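Local atomic coordinates of alpha-fucosidase (Bifidobacterium bifidum, PDB entry 2EAB), a protein that probably hydrolyses alpha-1,2-linked L-fucose from glycans, this chain being the calcium-binding catalytic portion of a longer, probably membrane-attached bifidobacterial fucosidase. Residues Gly115-Asn120 with Gly660-Gly665; Ser552-Arg557 with Gly572-Thr577; Glu537-Tyr542 with Arg630-Ala635. All coordinates share one frame; numbering follows the deposited sequence.

How the contacts relate
Contact 1 joins two loops: 115-120, first in sequence and within the glycosyl hydrolase family 65 N-terminal region, and 660-665, within the family 95 catalytic region. Contacts 2 and 3 lie wholly in the latter. Along the chain 537-542 precedes 552-557 and 572-577, with 630-635 and 660-665 following, so contact 3 brackets contact 2 and contact 1 brackets both. The centres of contacts 1 and 2 are about 9 Å apart, and Val119 N probably hydrogen-bonds to Gly572 O at 2.9 Å; together they bring the N-terminal region against the catalytic one. Contact 3, centred about 19 Å from contact 2 and about 28 Å from contact 1, is helix packing inside the catalytic region.

Contact 1 of 3, residues Gly115-Asn120 with Gly660-Gly665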
loop_
_atom_site.group_PDB
_atom_site.type_symbol
_atom_site.label_atom_id
_atom_site.label_comp_id
_atom_site.label_asym_id
_atom_site.label_seq_id
_atom_site.Cartn_x
_atom_site.Cartn_y
_atom_site.Cartn_z
ATOM N N GLY A 115 7.738 36.328 -12.860
ATOM C CA GLY A 115 8.153 36.827 -11.553
ATOM C C GLY A 115 7.138 36.767 -10.429
ATOM O O GLY A 115 7.447 37.170 -9.307
ATOM N N ALA A 116 5.932 36.280 -10.706
ATOM C CA ALA A 116 4.946 36.096 -9.643
ATOM C C ALA A 116 5.432 35.049 -8.639
ATOM O O ALA A 116 5.983 34.012 -9.028
ATOM C CB ALA A 116 3.596 35.700 -10.218
ATOM N N GLU A 117 5.246 35.338 -7.352
ATOM C CA GLU A 117 5.581 34.399 -6.285
ATOM C C GLU A 117 4.472 33.375 -6.111
ATOM O O GLU A 117 4.717 32.236 -5.702
ATOM C CB GLU A 117 5.788 35.136 -4.960
ATOM C CG GLU A 117 7.043 35.998 -4.887
ATOM C CD GLU A 117 7.326 36.500 -3.479
ATOM O OE1 GLU A 117 6.363 36.776 -2.732
ATOM O OE2 GLU A 117 8.513 36.622 -3.119
ATOM N N THR A 118 3.244 33.806 -6.383
ATOM C CA THR A 118 2.078 32.934 -6.310
ATOM C C THR A 118 1.119 33.272 -7.440
ATOM O O THR A 118 1.138 34.387 -7.971
ATOM C CB THR A 118 1.314 33.058 -4.966
ATOM O OG1 THR A 118 0.670 34.336 -4.884
ATOM C CG2 THR A 118 2.238 32.870 -3.768
ATOM N N VAL A 119 0.299 32.291 -7.807
ATOM C CA VAL A 119 -0.779 32.472 -8.771
ATOM C C VAL A 119 -2.032 31.784 -8.237
ATOM O O VAL A 119 -1.978 31.089 -7.220
ATOM C CB VAL A 119 -0.415 31.909 -10.174
ATOM C CG1 VAL A 119 0.715 32.714 -10.810
ATOM C CG2 VAL A 119 -0.059 30.431 -10.101
ATOM N N ASN A 120 -3.160 31.990 -8.910
ATOM C CA ASN A 120 -4.385 31.281 -8.562
ATOM C C ASN A 120 -4.642 30.158 -9.560
ATOM O O ASN A 120 -5.131 30.405 -10.660
ATOM C CB ASN A 120 -5.585 32.229 -8.509
ATOM C CG ASN A 120 -6.876 31.513 -8.153
ATOM O OD1 ASN A 120 -6.885 30.306 -7.886
ATOM N ND2 ASN A 120 -7.977 32.250 -8.147
ATOM N N GLY A 660 9.243 28.616 7.607
ATOM C CA GLY A 660 7.936 29.273 7.539
ATOM C C GLY A 660 7.951 30.734 7.117
ATOM O O GLY A 660 6.925 31.418 7.204
ATOM N N LYS A 661 9.103 31.207 6.647
ATOM C CA LYS A 661 9.290 32.612 6.278
ATOM C C LYS A 661 9.877 32.734 4.882
ATOM O O LYS A 661 10.562 31.825 4.412
ATOM C CB LYS A 661 10.226 33.312 7.275
ATOM C CG LYS A 661 9.845 33.167 8.745
ATOM C CD LYS A 661 8.627 34.006 9.115
ATOM C CE LYS A 661 8.272 33.847 10.589
ATOM N NZ LYS A 661 9.327 34.388 11.492
ATOM N N LYS A 662 9.613 33.860 4.221
ATOM C CA LYS A 662 10.277 34.171 2.960
ATOM C C LYS A 662 11.652 34.771 3.249
ATOM O O LYS A 662 11.965 35.085 4.401
ATOM C CB LYS A 662 9.427 35.112 2.100
ATOM C CG LYS A 662 8.174 34.449 1.522
ATOM C CD LYS A 662 7.544 35.282 0.414
ATOM C CE LYS A 662 6.707 36.421 0.978
ATOM N NZ LYS A 662 6.311 37.399 -0.071
ATOM N N LYS A 663 12.470 34.915 2.208
ATOM C CA LYS A 663 13.844 35.411 2.359
ATOM C C LYS A 663 13.906 36.812 2.972
ATOM O O LYS A 663 14.878 37.152 3.648
ATOM C CB LYS A 663 14.600 35.359 1.025
ATOM C CG LYS A 663 14.671 33.961 0.414
ATOM C CD LYS A 663 15.701 33.856 -0.700
ATOM C CE LYS A 663 15.446 32.644 -1.598
ATOM N NZ LYS A 663 15.142 31.375 -0.869
ATOM N N ASP A 664 12.859 37.608 2.750
ATOM C CA ASP A 664 12.772 38.956 3.318
ATOM C C ASP A 664 12.279 38.973 4.774
ATOM O O ASP A 664 12.129 40.041 5.374
ATOM C CB ASP A 664 11.913 39.870 2.430
ATOM C CG ASP A 664 10.425 39.535 2.483
ATOM O OD1 ASP A 664 10.053 38.441 2.961
ATOM O OD2 ASP A 664 9.619 40.379 2.036
ATOM N N GLY A 665 12.025 37.789 5.327
ATOM C CA GLY A 665 11.600 37.653 6.719
ATOM C C GLY A 665 10.097 37.613 6.934
ATOM O O GLY A 665 9.636 37.353 8.048
HETATM O O HOH W 1 9.105 38.482 -1.225
#
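The carboxylate of Glu117 overlaps the outer part of Lys662, OE1 lying near CD, CE and NZ. The two side chains approach from opposite directions and span a wide gap: Glu117 CA and Lys662 CA are 10.4 Å apart. Between the two loops the contact rests on this single pair. Lys662 NZ donates to Glu117 OE1 at 2.7 Å, a salt bridge that uses the syn lone pair of OE1, on the side of the second oxygen. That second oxygen, Glu117 OE2, stands 3.8 Å from Lys662 NZ and is tied to it indirectly: a water gives a proton to Glu117 OE2 at 2.7 Å and accepts one from Lys662 NZ at 3.2 Å, closing a small ring of carboxylate, ammonium group and water. The carboxylate is thus gripped through both oxygens, one directly and one through solvent. Glu117 runs extended beyond CG (chi2 -170°), which carries its charge across the gap, whereas Lys662 bends at chi3 (-80°), so that its CD and CE run past Glu117 OE1 at about the same distance, CD at 3.7 Å, and NZ alone closes on it. A glutamine here would probably leave the Lys662 ammonium group without its opposite charge across the loops. Glu117 also touches Ser553, and Lys662 touches Phe655 and Ile668. Two residues before Glu117, Gly115, with positive phi, leaves helix 103-113 in a Schellman motif; on the other side, Lys662 opens a type I beta turn closed by Gly665 N to Lys662 O. The pair is a water-bridged surface salt bridge between two loops, linking the family 65 N-terminal region to the family 95 catalytic region.

Contact 2 of 3, residues Ser552-Arg557 with Gly572-Thr577; sequences SSSGDR and GTDGNT
Ser554 OG donates to Asp574 O at 2.7 Å, fastening the loop 552-557 to the end of strand 572-574, an outer strand of a three-stranded antiparallel sheet. Asp574 is the centre of an inverse gamma turn in which the chain leaves that strand. The bond lies in the carbonyl plane on a lone pair, with a C=O...donor angle of 138°. This is the tight part of the contact: Ser554 OG also stands 3.5 Å from Asp574 CB, and Ser553 OG reaches Asp574 CB at 3.6 Å, so two serine oxygens rest on one methylene. With CG anti to the backbone N (chi1 -165°), the carboxylate of Asp574 turns away from both serine hydroxyls. Its oxygens serve the surrounding loops and strands: OD1 accepts from Thr559 OG1 and His548 NE2, and OD2 from Gly551 N, so this buried carboxylate has several donors.

The wetter part lies around Ser553, where water rather than direct bonding fills the join. One water links Ser553 OG, at 2.7 Å, to Asp574 N, from which it accepts; a second water lies 2.8 Å from Asp574 OD2 and also meets Ser553 OG. Ser553 OG thus sits between two waters that reach the backbone and the carboxylate of one aspartate. On the loop itself, Arg557 folds back to the carbonyl of Ser554, and its guanidinium also forms a salt bridge with Glu643 and a cation-pi contact with Tyr654. Arg557 NH1 donates to Ser554 O at 2.8 Å, and that oxygen lies almost in the guanidinium plane although the nitrogen stands 37° above the carbonyl plane.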
loop_
_atom_site.group_PDB
_atom_site.type_symbol
_atom_site.label_atom_id
_atom_site.label_comp_id
_atom_site.label_asym_id
_atom_site.label_seq_id
_atom_site.Cartn_x
_atom_site.Cartn_y
_atom_site.Cartn_z
ATOM N N SER A 552 11.812 34.429 -10.957
ATOM C CA SER A 552 12.710 34.921 -9.911
ATOM C C SER A 552 12.401 34.403 -8.503
ATOM O O SER A 552 13.298 34.344 -7.661
ATOM C CB SER A 552 12.756 36.452 -9.915
ATOM O OG SER A 552 11.466 36.995 -9.729
ATOM N N SER A 553 11.153 34.015 -8.241
ATOM C CA SER A 553 10.787 33.567 -6.894
ATOM C C SER A 553 11.419 32.228 -6.503
ATOM O O SER A 553 11.530 31.920 -5.318
ATOM C CB SER A 553 9.266 33.515 -6.710
ATOM O OG SER A 553 8.700 32.382 -7.343
ATOM N N SER A 554 11.826 31.444 -7.499
ATOM C CA SER A 554 12.393 30.118 -7.237
ATOM C C SER A 554 13.847 29.946 -7.690
ATOM O O SER A 554 14.353 28.823 -7.771
ATOM C CB SER A 554 11.489 29.016 -7.797
ATOM O OG SER A 554 10.311 28.921 -7.013
ATOM N N GLY A 555 14.520 31.063 -7.962
ATOM C CA GLY A 555 15.946 31.052 -8.258
ATOM C C GLY A 555 16.279 30.539 -9.641
ATOM O O GLY A 555 15.483 30.657 -10.571
ATOM N N ASP A 556 17.470 29.961 -9.763
ATOM C CA ASP A 556 17.995 29.499 -11.038
ATOM C C ASP A 556 17.897 27.981 -11.115
ATOM O O ASP A 556 18.784 27.268 -10.648
ATOM C CB ASP A 556 19.448 29.965 -11.206
ATOM C CG ASP A 556 19.991 29.730 -12.610
ATOM O OD1 ASP A 556 19.300 29.111 -13.449
ATOM O OD2 ASP A 556 21.126 30.183 -12.877
ATOM N N ARG A 557 16.806 27.494 -11.701
ATOM C CA ARG A 557 16.531 26.058 -11.770
ATOM C C ARG A 557 15.346 25.808 -12.681
ATOM O O ARG A 557 14.564 26.718 -12.950
ATOM C CB ARG A 557 16.225 25.481 -10.374
ATOM C CG ARG A 557 15.196 26.284 -9.569
ATOM C CD ARG A 557 14.626 25.505 -8.384
ATOM N NE ARG A 557 15.635 24.988 -7.458
ATOM C CZ ARG A 557 16.228 25.701 -6.505
ATOM N NH1 ARG A 557 15.957 26.997 -6.352
ATOM N NH2 ARG A 557 17.117 25.118 -5.714
ATOM N N GLY A 572 -0.539 28.001 -5.240
ATOM C CA GLY A 572 0.215 27.886 -6.478
ATOM C C GLY A 572 1.494 28.686 -6.439
ATOM O O GLY A 572 1.477 29.907 -6.580
ATOM N N THR A 573 2.604 27.990 -6.221
ATOM C CA THR A 573 3.930 28.601 -6.247
ATOM C C THR A 573 4.703 28.104 -7.468
ATOM O O THR A 573 4.228 27.233 -8.207
ATOM C CB THR A 573 4.730 28.305 -4.958
ATOM O OG1 THR A 573 5.000 26.900 -4.867
ATOM C CG2 THR A 573 3.953 28.739 -3.725
ATOM N N ASP A 574 5.892 28.666 -7.679
ATOM C CA ASP A 574 6.726 28.286 -8.808
ATOM C C ASP A 574 7.510 27.026 -8.450
ATOM O O ASP A 574 8.663 27.080 -8.009
ATOM C CB ASP A 574 7.646 29.446 -9.196
ATOM C CG ASP A 574 8.272 29.271 -10.564
ATOM O OD1 ASP A 574 8.247 28.151 -11.120
ATOM O OD2 ASP A 574 8.791 30.277 -11.092
ATOM N N GLY A 575 6.854 25.885 -8.630
ATOM C CA GLY A 575 7.383 24.612 -8.175
ATOM C C GLY A 575 7.432 24.547 -6.664
ATOM O O GLY A 575 7.012 25.476 -5.967
ATOM N N ASN A 576 7.953 23.438 -6.158
ATOM C CA ASN A 576 8.214 23.259 -4.735
ATOM C C ASN A 576 9.064 22.011 -4.539
ATOM O O ASN A 576 9.280 21.241 -5.472
ATOM C CB ASN A 576 6.922 23.238 -3.887
ATOM C CG ASN A 576 5.950 22.140 -4.294
ATOM O OD1 ASN A 576 6.343 21.069 -4.773
ATOM N ND2 ASN A 576 4.663 22.397 -4.081
ATOM N N THR A 577 9.538 21.817 -3.319
ATOM C CA THR A 577 10.442 20.716 -3.019
ATOM C C THR A 577 9.755 19.361 -3.180
ATOM O O THR A 577 10.373 18.405 -3.659
ATOM C CB THR A 577 11.008 20.887 -1.617
ATOM O OG1 THR A 577 11.655 22.163 -1.562
ATOM C CG2 THR A 577 12.008 19.783 -1.267
HETATM O O HOH W 2 6.920 30.786 -6.003
HETATM O O HOH W 3 8.734 32.785 -9.945
#

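Contact 3 of 3, residues Glu537-Tyr542 with Arg630-Ala635; sequences EESHFY and RSWSCA
Ser539 and Trp632 carry the van der Waals part of this buried contact. Ser539 CB sits over one face of the indole, 3.4 Å above its plane and offset towards the rim, closest to Trp632 NE1 at 3.6 Å and nearly as near CE2. With CG anti to the carbonyl carbon (chi1 -64°), the indole reaches over from its own helix to meet this CB. The backbone adds little: His540 N is 4.4 Å from Trp632 NE1, at an oblique position. Trp632 also packs on Tyr532 and Val543 of helix 525-546, and Ser539 on Leu587 and Ala590 of helix 577-596, so the pair belongs to helix packing within the family 95 catalytic region.

Polar bonds between the two segments are absent; those of Ser539 and Ser631 are made locally. Ser539 OG turns back along its own helix to Leu535 O, leaving the methylene to meet the ring. Ser631 is the N-cap of helix 632-639, its OG accepting a weak bond from Cys634 N at 3.4 Å and also hydrogen-bonding with Asn629 OD1. A disulfide from Cys634 to Cys610 ties the first turn of this helix to the preceding loop.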
loop_
_atom_site.group_PDB
_atom_site.type_symbol
_atom_site.label_atom_id
_atom_site.label_comp_id
_atom_site.label_asym_id
_atom_site.label_seq_id
_atom_site.Cartn_x
_atom_site.Cartn_y
_atom_site.Cartn_z
ATOM N N GLU A 537 7.860 7.198 -20.949
ATOM C CA GLU A 537 6.783 8.082 -21.362
ATOM C C GLU A 537 6.479 9.161 -20.317
ATOM O O GLU A 537 6.198 10.294 -20.689
ATOM C CB GLU A 537 5.525 7.298 -21.748
ATOM C CG GLU A 537 4.347 8.182 -22.120
ATOM C CD GLU A 537 3.258 7.475 -22.910
ATOM O OE1 GLU A 537 3.457 6.336 -23.398
ATOM O OE2 GLU A 537 2.188 8.088 -23.066
ATOM N N GLU A 538 6.531 8.830 -19.028
ATOM C CA GLU A 538 6.297 9.864 -18.017
ATOM C C GLU A 538 7.444 10.878 -17.956
ATOM O O GLU A 538 7.217 12.063 -17.709
ATOM C CB GLU A 538 5.990 9.263 -16.642
ATOM C CG GLU A 538 5.447 10.281 -15.627
ATOM C CD GLU A 538 4.038 10.776 -15.943
ATOM O OE1 GLU A 538 3.422 10.247 -16.903
ATOM O OE2 GLU A 538 3.555 11.695 -15.234
ATOM N N SER A 539 8.675 10.421 -18.185
ATOM C CA SER A 539 9.814 11.336 -18.251
ATOM C C SER A 539 9.704 12.232 -19.483
ATOM O O SER A 539 9.943 13.437 -19.394
ATOM C CB SER A 539 11.145 10.580 -18.230
ATOM O OG SER A 539 11.294 9.885 -17.006
ATOM N N HIS A 540 9.325 11.646 -20.618
ATOM C CA HIS A 540 9.047 12.427 -21.818
ATOM C C HIS A 540 8.024 13.522 -21.522
ATOM O O HIS A 540 8.197 14.683 -21.907
ATOM C CB HIS A 540 8.508 11.525 -22.924
ATOM C CG HIS A 540 8.275 12.244 -24.211
ATOM N ND1 HIS A 540 7.065 12.802 -24.561
ATOM C CD2 HIS A 540 9.126 12.519 -25.226
ATOM C CE1 HIS A 540 7.180 13.376 -25.747
ATOM N NE2 HIS A 540 8.422 13.221 -26.169
ATOM N N PHE A 541 6.957 13.134 -20.830
ATOM C CA PHE A 541 5.868 14.033 -20.480
ATOM C C PHE A 541 6.375 15.197 -19.642
ATOM O O PHE A 541 6.123 16.359 -19.966
ATOM C CB PHE A 541 4.780 13.253 -19.735
ATOM C CG PHE A 541 3.601 14.086 -19.316
ATOM C CD1 PHE A 541 2.897 14.856 -20.244
ATOM C CD2 PHE A 541 3.182 14.086 -17.992
ATOM C CE1 PHE A 541 1.808 15.626 -19.848
ATOM C CE2 PHE A 541 2.085 14.835 -17.594
ATOM C CZ PHE A 541 1.398 15.617 -18.519
ATOM N N TYR A 542 7.113 14.893 -18.580
ATOM C CA TYR A 542 7.606 15.948 -17.711
ATOM C C TYR A 542 8.603 16.857 -18.402
ATOM O O TYR A 542 8.498 18.076 -18.306
ATOM C CB TYR A 542 8.130 15.395 -16.376
ATOM C CG TYR A 542 7.057 15.529 -15.335
ATOM C CD1 TYR A 542 6.040 14.578 -15.228
ATOM C CD2 TYR A 542 7.006 16.649 -14.510
ATOM C CE1 TYR A 542 5.011 14.733 -14.305
ATOM C CE2 TYR A 542 5.985 16.813 -13.588
ATOM C CZ TYR A 542 4.995 15.849 -13.489
ATOM O OH TYR A 542 3.974 16.002 -12.583
ATOM N N ARG A 630 17.924 18.634 -23.798
ATOM C CA ARG A 630 16.841 18.447 -22.831
ATOM C C ARG A 630 16.791 16.984 -22.406
ATOM O O ARG A 630 15.728 16.441 -22.106
ATOM C CB ARG A 630 15.498 18.913 -23.405
ATOM C CG ARG A 630 15.411 20.418 -23.583
ATOM C CD ARG A 630 14.064 20.859 -24.124
ATOM N NE ARG A 630 13.864 20.473 -25.521
ATOM C CZ ARG A 630 14.205 21.213 -26.574
ATOM N NH1 ARG A 630 14.769 22.403 -26.408
ATOM N NH2 ARG A 630 13.974 20.760 -27.799
ATOM N N SER A 631 17.964 16.353 -22.376
ATOM C CA SER A 631 18.082 14.950 -21.995
ATOM C C SER A 631 17.719 14.740 -20.529
ATOM O O SER A 631 17.682 15.692 -19.736
ATOM C CB SER A 631 19.497 14.439 -22.261
ATOM O OG SER A 631 20.434 15.075 -21.408
ATOM N N TRP A 632 17.474 13.489 -20.166
ATOM C CA TRP A 632 17.114 13.176 -18.792
ATOM C C TRP A 632 18.189 13.609 -17.795
ATOM O O TRP A 632 17.865 14.160 -16.745
ATOM C CB TRP A 632 16.801 11.692 -18.629
ATOM C CG TRP A 632 15.599 11.241 -19.412
ATOM C CD1 TRP A 632 14.664 12.028 -20.038
ATOM C CD2 TRP A 632 15.194 9.889 -19.631
ATOM N NE1 TRP A 632 13.713 11.241 -20.640
ATOM C CE2 TRP A 632 14.010 9.924 -20.399
ATOM C CE3 TRP A 632 15.716 8.645 -19.246
ATOM C CZ2 TRP A 632 13.348 8.762 -20.803
ATOM C CZ3 TRP A 632 15.054 7.490 -19.647
ATOM C CH2 TRP A 632 13.883 7.559 -20.414
ATOM N N SER A 633 19.462 13.376 -18.123
ATOM C CA SER A 633 20.570 13.803 -17.256
ATOM C C SER A 633 20.601 15.318 -17.081
ATOM O O SER A 633 20.819 15.822 -15.977
ATOM C CB SER A 633 21.918 13.324 -17.800
ATOM O OG SER A 633 21.990 11.909 -17.809
ATOM N N CYS A 634 20.384 16.042 -18.177
ATOM C CA CYS A 634 20.371 17.495 -18.130
ATOM C C CYS A 634 19.227 17.998 -17.252
ATOM O O CYS A 634 19.448 18.767 -16.318
ATOM C CB CYS A 634 20.275 18.075 -19.538
ATOM S SG CYS A 634 20.153 19.873 -19.545
ATOM N N ALA A 635 18.010 17.535 -17.535
ATOM C CA ALA A 635 16.833 17.952 -16.773
ATOM C C ALA A 635 17.017 17.675 -15.280
ATOM O O ALA A 635 16.763 18.541 -14.441
ATOM C CB ALA A 635 15.577 17.261 -17.299
#